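Local coordinates for protein ribose-phosphate pyrophosphokinase (Thermus thermophilus, PDB 7PN0) that catalyses the transfer of a diphosphate group from ATP to ribose 5-phosphate, yielding phosphoribosyl pyrophosphate, the activated sugar used in nucleotide synthesis, at residues 14-22 / 287-295; 33-43 / 64-75. All coordinates share one frame; numbering follows the deposited sequence.

Contact 1. Residues 14-22 / 287-295; sequences LAQAIAEAL and APLFAEAIW
I18 sits as a knob in a hole made by A287, F290, A291 and I294. With CG1 beside the backbone N (chi1 -67°) and the chain extended beyond it, CD1 reaches the CB of F290 at 3.7 Å, while the CG2 branch meets I294 CD1 at 3.8 Å, the two isoleucines crossing at about a right angle. Small residues bring the helices close, their axes 8.2 Å apart at a crossing angle of -56°: the CB atoms of A17 and A287 touch at 3.5 Å, and A21 CB lies 3.6 Å from A291 CB. L14 brings CD1 against A287. Both helices lie on one side of the parallel N-terminal sheet of this PRTase-like fold, where I18 rests on I5 of strand 3-7 and F290 on L124 and M126 of strand 122-126. Were I18 cut back to an alanine, the hole would probably be left unfilled, and F290 CB and I294 CD1 would lose the branches that pack on them. Further along, L22, its CG beside the backbone N (chi1 -69°), extends CD2 to within 3.2 Å of A291 O, a tight approach, and to 3.9 Å from W295 CB, while CD1 packs across I294 CG2.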
loop_
_atom_site.group_PDB
_atom_site.type_symbol
_atom_site.label_atom_id
_atom_site.label_comp_id
_atom_site.label_asym_id
_atom_site.label_seq_id
_atom_site.Cartn_x
_atom_site.Cartn_y
_atom_site.Cartn_z
ATOM N N LEU A 14 -4.157 -31.632 15.372
ATOM C CA LEU A 14 -4.522 -30.460 16.197
ATOM C C LEU A 14 -5.703 -29.745 15.554
ATOM O O LEU A 14 -6.617 -29.367 16.294
ATOM C CB LEU A 14 -3.338 -29.496 16.362
ATOM C CG LEU A 14 -3.632 -28.249 17.176
ATOM C CD1 LEU A 14 -3.950 -28.593 18.622
ATOM C CD2 LEU A 14 -2.431 -27.314 17.132
ATOM N N ALA A 15 -5.670 -29.519 14.241
ATOM C CA ALA A 15 -6.758 -28.795 13.531
ATOM C C ALA A 15 -8.073 -29.554 13.745
ATOM O O ALA A 15 -9.105 -28.930 14.017
ATOM C CB ALA A 15 -6.468 -28.643 12.079
ATOM N N GLN A 16 -8.009 -30.868 13.611
ATOM C CA GLN A 16 -9.180 -31.757 13.768
ATOM C C GLN A 16 -9.705 -31.645 15.198
ATOM O O GLN A 16 -10.924 -31.525 15.368
ATOM C CB GLN A 16 -8.769 -33.185 13.400
ATOM C CG GLN A 16 -9.935 -34.157 13.386
ATOM C CD GLN A 16 -10.868 -33.874 12.236
ATOM O OE1 GLN A 16 -10.485 -33.967 11.067
ATOM N NE2 GLN A 16 -12.102 -33.530 12.566
ATOM N N ALA A 17 -8.821 -31.611 16.192
ATOM C CA ALA A 17 -9.235 -31.558 17.612
ATOM C C ALA A 17 -9.863 -30.181 17.911
ATOM O O ALA A 17 -10.852 -30.094 18.650
ATOM C CB ALA A 17 -8.056 -31.881 18.506
ATOM N N ILE A 18 -9.295 -29.119 17.343
ATOM C CA ILE A 18 -9.872 -27.756 17.457
ATOM C C ILE A 18 -11.297 -27.756 16.878
ATOM O O ILE A 18 -12.205 -27.266 17.581
ATOM C CB ILE A 18 -8.964 -26.725 16.774
ATOM C CG1 ILE A 18 -7.625 -26.583 17.514
ATOM C CG2 ILE A 18 -9.727 -25.422 16.680
ATOM C CD1 ILE A 18 -6.548 -25.807 16.772
ATOM N N ALA A 19 -11.503 -28.219 15.639
ATOM C CA ALA A 19 -12.839 -28.257 15.000
ATOM C C ALA A 19 -13.830 -29.033 15.894
ATOM O O ALA A 19 -14.954 -28.568 16.109
ATOM C CB ALA A 19 -12.772 -28.906 13.659
ATOM N N GLU A 20 -13.414 -30.212 16.349
ATOM C CA GLU A 20 -14.258 -31.109 17.181
ATOM C C GLU A 20 -14.648 -30.378 18.466
ATOM O O GLU A 20 -15.852 -30.396 18.769
ATOM C CB GLU A 20 -13.541 -32.450 17.364
ATOM C CG GLU A 20 -13.612 -33.311 16.108
ATOM C CD GLU A 20 -12.734 -34.562 16.036
ATOM O OE1 GLU A 20 -12.787 -35.254 14.983
ATOM O OE2 GLU A 20 -12.002 -34.869 17.028
ATOM N N ALA A 21 -13.721 -29.650 19.105
ATOM C CA ALA A 21 -13.958 -28.891 20.343
ATOM C C ALA A 21 -14.937 -27.752 20.038
ATOM O O ALA A 21 -15.673 -27.396 20.943
ATOM C CB ALA A 21 -12.674 -28.380 20.941
ATOM N N LEU A 22 -15.008 -27.260 18.791
ATOM C CA LEU A 22 -15.996 -26.201 18.398
ATOM C C LEU A 22 -17.339 -26.859 18.023
ATOM O O LEU A 22 -18.247 -26.136 17.716
ATOM C CB LEU A 22 -15.437 -25.414 17.197
ATOM C CG LEU A 22 -14.216 -24.527 17.461
ATOM C CD1 LEU A 22 -13.546 -24.149 16.169
ATOM C CD2 LEU A 22 -14.608 -23.290 18.222
ATOM N N ALA A 287 -5.516 -27.921 22.060
ATOM C CA ALA A 287 -6.690 -27.881 21.147
ATOM C C ALA A 287 -7.879 -27.176 21.809
ATOM O O ALA A 287 -8.522 -26.303 21.202
ATOM C CB ALA A 287 -7.027 -29.290 20.690
ATOM N N PRO A 288 -8.230 -27.457 23.092
ATOM C CA PRO A 288 -9.372 -26.789 23.705
ATOM C C PRO A 288 -9.186 -25.279 23.886
ATOM O O PRO A 288 -10.109 -24.535 23.715
ATOM C CB PRO A 288 -9.541 -27.457 25.084
ATOM C CG PRO A 288 -8.831 -28.806 24.899
ATOM C CD PRO A 288 -7.664 -28.520 23.948
ATOM N N LEU A 289 -7.972 -24.851 24.190
ATOM C CA LEU A 289 -7.691 -23.407 24.348
ATOM C C LEU A 289 -7.728 -22.731 22.981
ATOM O O LEU A 289 -8.326 -21.655 22.864
ATOM C CB LEU A 289 -6.348 -23.192 25.027
ATOM C CG LEU A 289 -6.002 -21.720 25.285
ATOM C CD1 LEU A 289 -7.091 -21.013 26.094
ATOM C CD2 LEU A 289 -4.660 -21.602 25.951
ATOM N N PHE A 290 -7.142 -23.322 21.947
ATOM C CA PHE A 290 -7.240 -22.678 20.606
ATOM C C PHE A 290 -8.705 -22.617 20.158
ATOM O O PHE A 290 -9.151 -21.606 19.592
ATOM C CB PHE A 290 -6.382 -23.427 19.589
ATOM C CG PHE A 290 -4.958 -22.950 19.552
ATOM C CD1 PHE A 290 -3.997 -23.456 20.415
ATOM C CD2 PHE A 290 -4.572 -22.022 18.599
ATOM C CE1 PHE A 290 -2.681 -23.020 20.352
ATOM C CE2 PHE A 290 -3.255 -21.623 18.519
ATOM C CZ PHE A 290 -2.319 -22.096 19.410
ATOM N N ALA A 291 -9.463 -23.691 20.401
ATOM C CA ALA A 291 -10.898 -23.714 20.036
ATOM C C ALA A 291 -11.655 -22.588 20.762
ATOM O O ALA A 291 -12.424 -21.873 20.109
ATOM C CB ALA A 291 -11.467 -25.066 20.302
ATOM N N GLU A 292 -11.417 -22.382 22.044
ATOM C CA GLU A 292 -12.071 -21.316 22.824
ATOM C C GLU A 292 -11.663 -19.959 22.241
ATOM O O GLU A 292 -12.530 -19.097 22.141
ATOM C CB GLU A 292 -11.731 -21.407 24.310
ATOM C CG GLU A 292 -12.601 -20.516 25.183
ATOM C CD GLU A 292 -14.094 -20.708 24.967
ATOM O OE1 GLU A 292 -14.508 -21.866 24.775
ATOM O OE2 GLU A 292 -14.840 -19.689 24.945
ATOM N N ALA A 293 -10.369 -19.748 21.958
ATOM C CA ALA A 293 -9.899 -18.468 21.370
ATOM C C ALA A 293 -10.616 -18.227 20.029
ATOM O O ALA A 293 -11.148 -17.117 19.790
ATOM C CB ALA A 293 -8.391 -18.521 21.242
ATOM N N ILE A 294 -10.672 -19.238 19.172
ATOM C CA ILE A 294 -11.314 -19.099 17.840
ATOM C C ILE A 294 -12.782 -18.746 18.075
ATOM O O ILE A 294 -13.271 -17.796 17.420
ATOM C CB ILE A 294 -11.080 -20.331 16.952
ATOM C CG1 ILE A 294 -9.613 -20.415 16.519
ATOM C CG2 ILE A 294 -12.011 -20.349 15.763
ATOM C CD1 ILE A 294 -9.208 -21.762 15.956
ATOM N N TRP A 295 -13.464 -19.459 18.981
ATOM C CA TRP A 295 -14.895 -19.180 19.287
ATOM C C TRP A 295 -15.042 -17.692 19.654
ATOM O O TRP A 295 -15.924 -16.995 19.109
ATOM C CB TRP A 295 -15.404 -20.125 20.384
ATOM C CG TRP A 295 -16.848 -19.878 20.696
ATOM C CD1 TRP A 295 -17.378 -19.408 21.861
ATOM C CD2 TRP A 295 -17.948 -20.071 19.793
ATOM N NE1 TRP A 295 -18.738 -19.317 21.751
ATOM C CE2 TRP A 295 -19.115 -19.671 20.483
ATOM C CE3 TRP A 295 -18.059 -20.490 18.454
ATOM C CZ2 TRP A 295 -20.373 -19.698 19.877
ATOM C CZ3 TRP A 295 -19.303 -20.500 17.851
ATOM C CH2 TRP A 295 -20.445 -20.125 18.566
#

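Contact 2. Residues 33-43 / 64-75; sequences RFANDNLFVRY and DHLMELLMMVDA. With ADP (adenosine-5'-diphosphate), chain I.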
loop_
_atom_site.group_PDB
_atom_site.type_symbol
_atom_site.label_atom_id
_atom_site.label_comp_id
_atom_site.label_asym_id
_atom_site.label_seq_id
_atom_site.Cartn_x
_atom_site.Cartn_y
_atom_site.Cartn_z
ATOM N N ARG A 33 1.264 -32.064 -4.276
ATOM C CA ARG A 33 2.602 -31.703 -4.726
ATOM C C ARG A 33 2.755 -32.334 -6.113
ATOM O O ARG A 33 2.672 -33.554 -6.218
ATOM C CB ARG A 33 3.596 -32.162 -3.654
ATOM C CG ARG A 33 5.060 -31.987 -4.022
ATOM C CD ARG A 33 5.972 -32.849 -3.134
ATOM N NE ARG A 33 5.614 -32.602 -1.745
ATOM C CZ ARG A 33 6.243 -31.775 -0.925
ATOM N NH1 ARG A 33 7.334 -31.129 -1.328
ATOM N NH2 ARG A 33 5.783 -31.622 0.309
ATOM N N PHE A 34 2.953 -31.543 -7.152
ATOM C CA PHE A 34 3.192 -32.055 -8.532
ATOM C C PHE A 34 4.589 -32.686 -8.560
ATOM O O PHE A 34 5.360 -32.542 -7.575
ATOM C CB PHE A 34 3.024 -30.938 -9.553
ATOM C CG PHE A 34 1.672 -30.286 -9.584
ATOM C CD1 PHE A 34 0.529 -31.016 -9.903
ATOM C CD2 PHE A 34 1.531 -28.936 -9.299
ATOM C CE1 PHE A 34 -0.706 -30.390 -9.974
ATOM C CE2 PHE A 34 0.288 -28.331 -9.315
ATOM C CZ PHE A 34 -0.825 -29.051 -9.682
ATOM N N ALA A 35 4.919 -33.402 -9.634
ATOM C CA ALA A 35 6.213 -34.102 -9.774
ATOM C C ALA A 35 7.349 -33.072 -9.688
ATOM O O ALA A 35 8.449 -33.441 -9.285
ATOM C CB ALA A 35 6.213 -34.862 -11.078
ATOM N N ASN A 36 7.100 -31.825 -10.104
ATOM C CA ASN A 36 8.104 -30.731 -10.117
ATOM C C ASN A 36 8.239 -30.067 -8.731
ATOM O O ASN A 36 8.877 -29.003 -8.662
ATOM C CB ASN A 36 7.741 -29.719 -11.185
ATOM C CG ASN A 36 6.418 -29.031 -10.910
ATOM O OD1 ASN A 36 5.794 -29.258 -9.875
ATOM N ND2 ASN A 36 6.028 -28.157 -11.807
ATOM N N ASP A 37 7.603 -30.621 -7.694
ATOM C CA ASP A 37 7.685 -30.183 -6.271
ATOM C C ASP A 37 6.924 -28.866 -6.073
ATOM O O ASP A 37 7.129 -28.239 -5.029
ATOM C CB ASP A 37 9.141 -30.064 -5.802
ATOM C CG ASP A 37 9.340 -30.148 -4.299
ATOM O OD1 ASP A 37 8.688 -30.991 -3.666
ATOM O OD2 ASP A 37 10.220 -29.391 -3.770
ATOM N N ASN A 38 6.138 -28.433 -7.048
ATOM C CA ASN A 38 5.246 -27.271 -6.884
ATOM C C ASN A 38 4.012 -27.723 -6.127
ATOM O O ASN A 38 3.507 -28.867 -6.349
ATOM C CB ASN A 38 4.863 -26.646 -8.221
ATOM C CG ASN A 38 6.035 -25.971 -8.895
ATOM O OD1 ASN A 38 7.212 -26.381 -8.757
ATOM N ND2 ASN A 38 5.722 -24.934 -9.625
ATOM N N LEU A 39 3.461 -26.806 -5.352
ATOM C CA LEU A 39 2.267 -27.055 -4.531
ATOM C C LEU A 39 1.009 -26.553 -5.250
ATOM O O LEU A 39 1.093 -25.690 -6.157
ATOM C CB LEU A 39 2.390 -26.312 -3.197
ATOM C CG LEU A 39 2.856 -27.058 -1.959
ATOM C CD1 LEU A 39 3.421 -28.425 -2.225
ATOM C CD2 LEU A 39 3.727 -26.206 -1.080
ATOM N N PHE A 40 -0.093 -27.124 -4.824
ATOM C CA PHE A 40 -1.459 -26.832 -5.311
ATOM C C PHE A 40 -2.413 -26.982 -4.140
ATOM O O PHE A 40 -2.412 -28.034 -3.482
ATOM C CB PHE A 40 -1.805 -27.772 -6.465
ATOM C CG PHE A 40 -3.226 -27.617 -6.964
ATOM C CD1 PHE A 40 -3.541 -26.691 -7.939
ATOM C CD2 PHE A 40 -4.236 -28.431 -6.484
ATOM C CE1 PHE A 40 -4.844 -26.555 -8.403
ATOM C CE2 PHE A 40 -5.532 -28.310 -6.965
ATOM C CZ PHE A 40 -5.829 -27.366 -7.913
ATOM N N VAL A 41 -3.248 -25.973 -3.896
ATOM C CA VAL A 41 -4.282 -26.041 -2.830
ATOM C C VAL A 41 -5.651 -25.861 -3.486
ATOM O O VAL A 41 -5.751 -25.172 -4.527
ATOM C CB VAL A 41 -4.049 -25.012 -1.712
ATOM C CG1 VAL A 41 -2.661 -25.197 -1.081
ATOM C CG2 VAL A 41 -4.280 -23.611 -2.198
ATOM N N ARG A 42 -6.688 -26.434 -2.892
ATOM C CA ARG A 42 -8.067 -26.269 -3.386
ATOM C C ARG A 42 -9.051 -26.508 -2.237
ATOM O O ARG A 42 -8.989 -27.541 -1.613
ATOM C CB ARG A 42 -8.301 -27.222 -4.573
ATOM C CG ARG A 42 -9.638 -26.996 -5.288
ATOM C CD ARG A 42 -9.934 -28.003 -6.407
ATOM N NE ARG A 42 -9.965 -29.379 -5.895
ATOM C CZ ARG A 42 -9.274 -30.427 -6.367
ATOM N NH1 ARG A 42 -9.405 -31.603 -5.783
ATOM N NH2 ARG A 42 -8.461 -30.323 -7.410
ATOM N N TYR A 43 -9.998 -25.593 -2.041
ATOM C CA TYR A 43 -11.125 -25.784 -1.098
ATOM C C TYR A 43 -12.239 -26.494 -1.864
ATOM O O TYR A 43 -12.634 -26.058 -2.960
ATOM C CB TYR A 43 -11.620 -24.470 -0.510
ATOM C CG TYR A 43 -10.600 -23.766 0.350
ATOM C CD1 TYR A 43 -10.369 -24.158 1.661
ATOM C CD2 TYR A 43 -9.836 -22.718 -0.162
ATOM C CE1 TYR A 43 -9.443 -23.507 2.456
ATOM C CE2 TYR A 43 -8.915 -22.041 0.628
ATOM C CZ TYR A 43 -8.678 -22.477 1.923
ATOM O OH TYR A 43 -7.784 -21.845 2.736
ATOM N N ASP A 64 7.637 -25.838 2.821
ATOM C CA ASP A 64 6.409 -26.346 2.186
ATOM C C ASP A 64 5.224 -25.939 3.054
ATOM O O ASP A 64 4.187 -25.575 2.505
ATOM C CB ASP A 64 6.419 -27.859 1.974
ATOM C CG ASP A 64 7.272 -28.408 0.848
ATOM O OD1 ASP A 64 7.592 -27.657 -0.099
ATOM O OD2 ASP A 64 7.593 -29.632 0.927
ATOM N N HIS A 65 5.355 -25.971 4.384
ATOM C CA HIS A 65 4.216 -25.620 5.258
ATOM C C HIS A 65 3.957 -24.104 5.199
ATOM O O HIS A 65 2.791 -23.702 5.218
ATOM C CB HIS A 65 4.485 -26.112 6.666
ATOM C CG HIS A 65 4.413 -27.591 6.785
ATOM N ND1 HIS A 65 3.572 -28.367 6.009
ATOM C CD2 HIS A 65 5.009 -28.431 7.654
ATOM C CE1 HIS A 65 3.665 -29.638 6.395
ATOM N NE2 HIS A 65 4.589 -29.715 7.334
ATOM N N LEU A 66 5.013 -23.288 5.162
ATOM C CA LEU A 66 4.884 -21.813 4.990
ATOM C C LEU A 66 4.159 -21.532 3.668
ATOM O O LEU A 66 3.191 -20.778 3.675
ATOM C CB LEU A 66 6.272 -21.148 4.973
ATOM C CG LEU A 66 6.283 -19.673 4.582
ATOM C CD1 LEU A 66 5.310 -18.873 5.429
ATOM C CD2 LEU A 66 7.716 -19.097 4.654
ATOM N N MET A 67 4.620 -22.119 2.565
ATOM C CA MET A 67 4.013 -21.839 1.238
ATOM C C MET A 67 2.566 -22.348 1.223
ATOM O O MET A 67 1.689 -21.650 0.710
ATOM C CB MET A 67 4.812 -22.519 0.115
ATOM C CG MET A 67 4.257 -22.230 -1.249
ATOM S SD MET A 67 4.226 -20.429 -1.485
ATOM C CE MET A 67 3.948 -20.323 -3.239
ATOM N N GLU A 68 2.306 -23.562 1.730
ATOM C CA GLU A 68 0.920 -24.091 1.809
ATOM C C GLU A 68 0.038 -23.078 2.541
ATOM O O GLU A 68 -1.114 -22.844 2.095
ATOM C CB GLU A 68 0.889 -25.479 2.459
ATOM C CG GLU A 68 -0.519 -26.058 2.519
ATOM C CD GLU A 68 -0.660 -27.347 3.301
ATOM O OE1 GLU A 68 0.168 -27.590 4.192
ATOM O OE2 GLU A 68 -1.594 -28.101 3.000
ATOM N N LEU A 69 0.484 -22.549 3.685
ATOM C CA LEU A 69 -0.297 -21.555 4.462
ATOM C C LEU A 69 -0.536 -20.308 3.594
ATOM O O LEU A 69 -1.722 -19.840 3.548
ATOM C CB LEU A 69 0.447 -21.183 5.759
ATOM C CG LEU A 69 -0.218 -20.137 6.675
ATOM C CD1 LEU A 69 -1.636 -20.506 7.082
ATOM C CD2 LEU A 69 0.637 -19.909 7.910
ATOM N N LEU A 70 0.516 -19.728 3.003
ATOM C CA LEU A 70 0.385 -18.518 2.136
ATOM C C LEU A 70 -0.654 -18.800 1.033
ATOM O O LEU A 70 -1.571 -17.963 0.799
ATOM C CB LEU A 70 1.752 -18.183 1.568
ATOM C CG LEU A 70 2.783 -17.698 2.579
ATOM C CD1 LEU A 70 4.097 -17.399 1.900
ATOM C CD2 LEU A 70 2.273 -16.459 3.305
ATOM N N MET A 71 -0.542 -19.956 0.363
ATOM C CA MET A 71 -1.463 -20.332 -0.744
ATOM C C MET A 71 -2.901 -20.575 -0.221
ATOM O O MET A 71 -3.846 -20.143 -0.875
ATOM C CB MET A 71 -0.939 -21.592 -1.428
ATOM C CG MET A 71 0.256 -21.350 -2.206
ATOM S SD MET A 71 0.889 -22.874 -2.919
ATOM C CE MET A 71 -0.378 -23.210 -4.128
ATOM N N MET A 72 -3.089 -21.172 0.962
ATOM C CA MET A 72 -4.460 -21.386 1.520
ATOM C C MET A 72 -5.088 -20.054 1.931
ATOM O O MET A 72 -6.271 -19.856 1.700
ATOM C CB MET A 72 -4.409 -22.353 2.697
ATOM C CG MET A 72 -4.143 -23.754 2.255
ATOM S SD MET A 72 -4.218 -24.929 3.619
ATOM C CE MET A 72 -5.976 -24.929 3.888
ATOM N N VAL A 73 -4.295 -19.120 2.458
ATOM C CA VAL A 73 -4.788 -17.768 2.814
ATOM C C VAL A 73 -5.178 -17.038 1.534
ATOM O O VAL A 73 -6.352 -16.482 1.438
ATOM C CB VAL A 73 -3.700 -17.016 3.598
ATOM C CG1 VAL A 73 -3.970 -15.531 3.569
ATOM C CG2 VAL A 73 -3.601 -17.558 5.003
ATOM N N ASP A 74 -4.279 -17.064 0.559
ATOM C CA ASP A 74 -4.527 -16.458 -0.778
ATOM C C ASP A 74 -5.830 -16.983 -1.425
ATOM O O ASP A 74 -6.674 -16.181 -1.911
ATOM C CB ASP A 74 -3.320 -16.645 -1.674
ATOM C CG ASP A 74 -3.545 -16.028 -3.028
ATOM O OD1 ASP A 74 -3.729 -14.759 -3.101
ATOM O OD2 ASP A 74 -3.573 -16.808 -3.974
ATOM N N ALA A 75 -5.945 -18.302 -1.494
ATOM C CA ALA A 75 -7.057 -19.018 -2.145
ATOM C C ALA A 75 -8.343 -18.701 -1.377
ATOM O O ALA A 75 -9.387 -18.491 -2.031
ATOM C CB ALA A 75 -6.740 -20.488 -2.178
HETATM P PB ADP I . -1.372 -24.428 -18.629
HETATM O O1B ADP I . -1.395 -23.536 -17.371
HETATM O O2B ADP I . -0.184 -25.370 -18.671
HETATM O O3B ADP I . -1.540 -23.655 -19.905
HETATM P PA ADP I . -2.370 -27.039 -18.862
HETATM O O1A ADP I . -3.690 -27.539 -19.346
HETATM O O2A ADP I . -1.096 -27.178 -19.639
HETATM O O3A ADP I . -2.596 -25.475 -18.606
HETATM O "O5'" ADP I . -2.099 -27.636 -17.397
HETATM C "C5'" ADP I . -2.630 -26.911 -16.271
HETATM C "C4'" ADP I . -2.746 -27.844 -15.098
HETATM O "O4'" ADP I . -1.416 -28.120 -14.588
HETATM C "C3'" ADP I . -3.526 -27.286 -13.908
HETATM O "O3'" ADP I . -4.928 -27.476 -14.035
HETATM C "C2'" ADP I . -2.939 -28.104 -12.766
HETATM O "O2'" ADP I . -3.527 -29.387 -12.698
HETATM C "C1'" ADP I . -1.470 -28.181 -13.195
HETATM N N9 ADP I . -0.612 -27.127 -12.645
HETATM C C8 ADP I . -0.953 -25.873 -12.200
HETATM N N7 ADP I . 0.068 -25.208 -11.698
HETATM C C5 ADP I . 1.133 -26.100 -11.813
HETATM C C6 ADP I . 2.488 -26.013 -11.457
HETATM N N6 ADP I . 3.000 -24.931 -10.873
HETATM N N1 ADP I . 3.265 -27.107 -11.644
HETATM C C2 ADP I . 2.729 -28.184 -12.237
HETATM N N3 ADP I . 1.475 -28.371 -12.650
HETATM C C4 ADP I . 0.715 -27.290 -12.390
HETATM O O HOH W 1 9.777 -27.884 -1.672
#
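V41 and L39 press from strand 39-43 onto helix 64-75, and here the packing is dense. V41 spreads its two methyls, CG1 meeting M72 CG at 3.9 Å and CG2 lying against A75 CB and the backbone of M71. L39 slides CD2 past M67 in the opposite direction, while its CB touches M71 SD. A bend at chi3 (70°) brings M71 CE to 3.5 Å from L39 O. At the strand's far end the Y43 hydroxyl donates to the carbonyl O of M72 (2.7 Å), from above the carbonyl plane, and the ring edge meets A75 CB; F6 packs edge-to-face with this ring. The other end is polar and more open. R33 grips D64 end-on in a salt bridge, NH1 (2.7 Å) and NH2 (2.8 Å) both reaching OD2 from one face of the carboxylate, whose plane is turned 64° from the guanidinium. NH1 also binds D37 OD1, completing a salt-bridge network, and a water lies close to both D37 OD2 and D64 OD1. Beyond this network the 34-37 turn carries the nucleotide: the adenine lies over one face of the F34 ring, N3 3.4 Å above its plane, and N36 ND2 donates to ADP N1 (3.0 Å). S96 and D100 of the second subunit also bind this ADP, making the arrangement an adenine-binding hairpin loop at a subunit interface, as in other PRPP synthetases.

Overall arrangement
From the N terminus, the chain runs through strand 3-7 into helix 12-21, which supplies the first half of contact 1. The hairpin of strands 29-33 and 39-43 follows, then strand 51-55 and helix 62-78, so contact 2 closes a short loop with 20 residues between its segments. The chain then completes the N-terminal parallel sheet and builds the second, mixed sheet before helix 287-299 returns to close contact 1, across 264 intervening residues. Contact 2 is thus nested inside contact 1. Their centres are 23 Å apart and they do not touch. Contact 1 packs the last helix on helix 12-21, both lying against the N-terminal sheet; contact 2 joins the nucleotide-binding hairpin to helix 62-78 beside a second subunit.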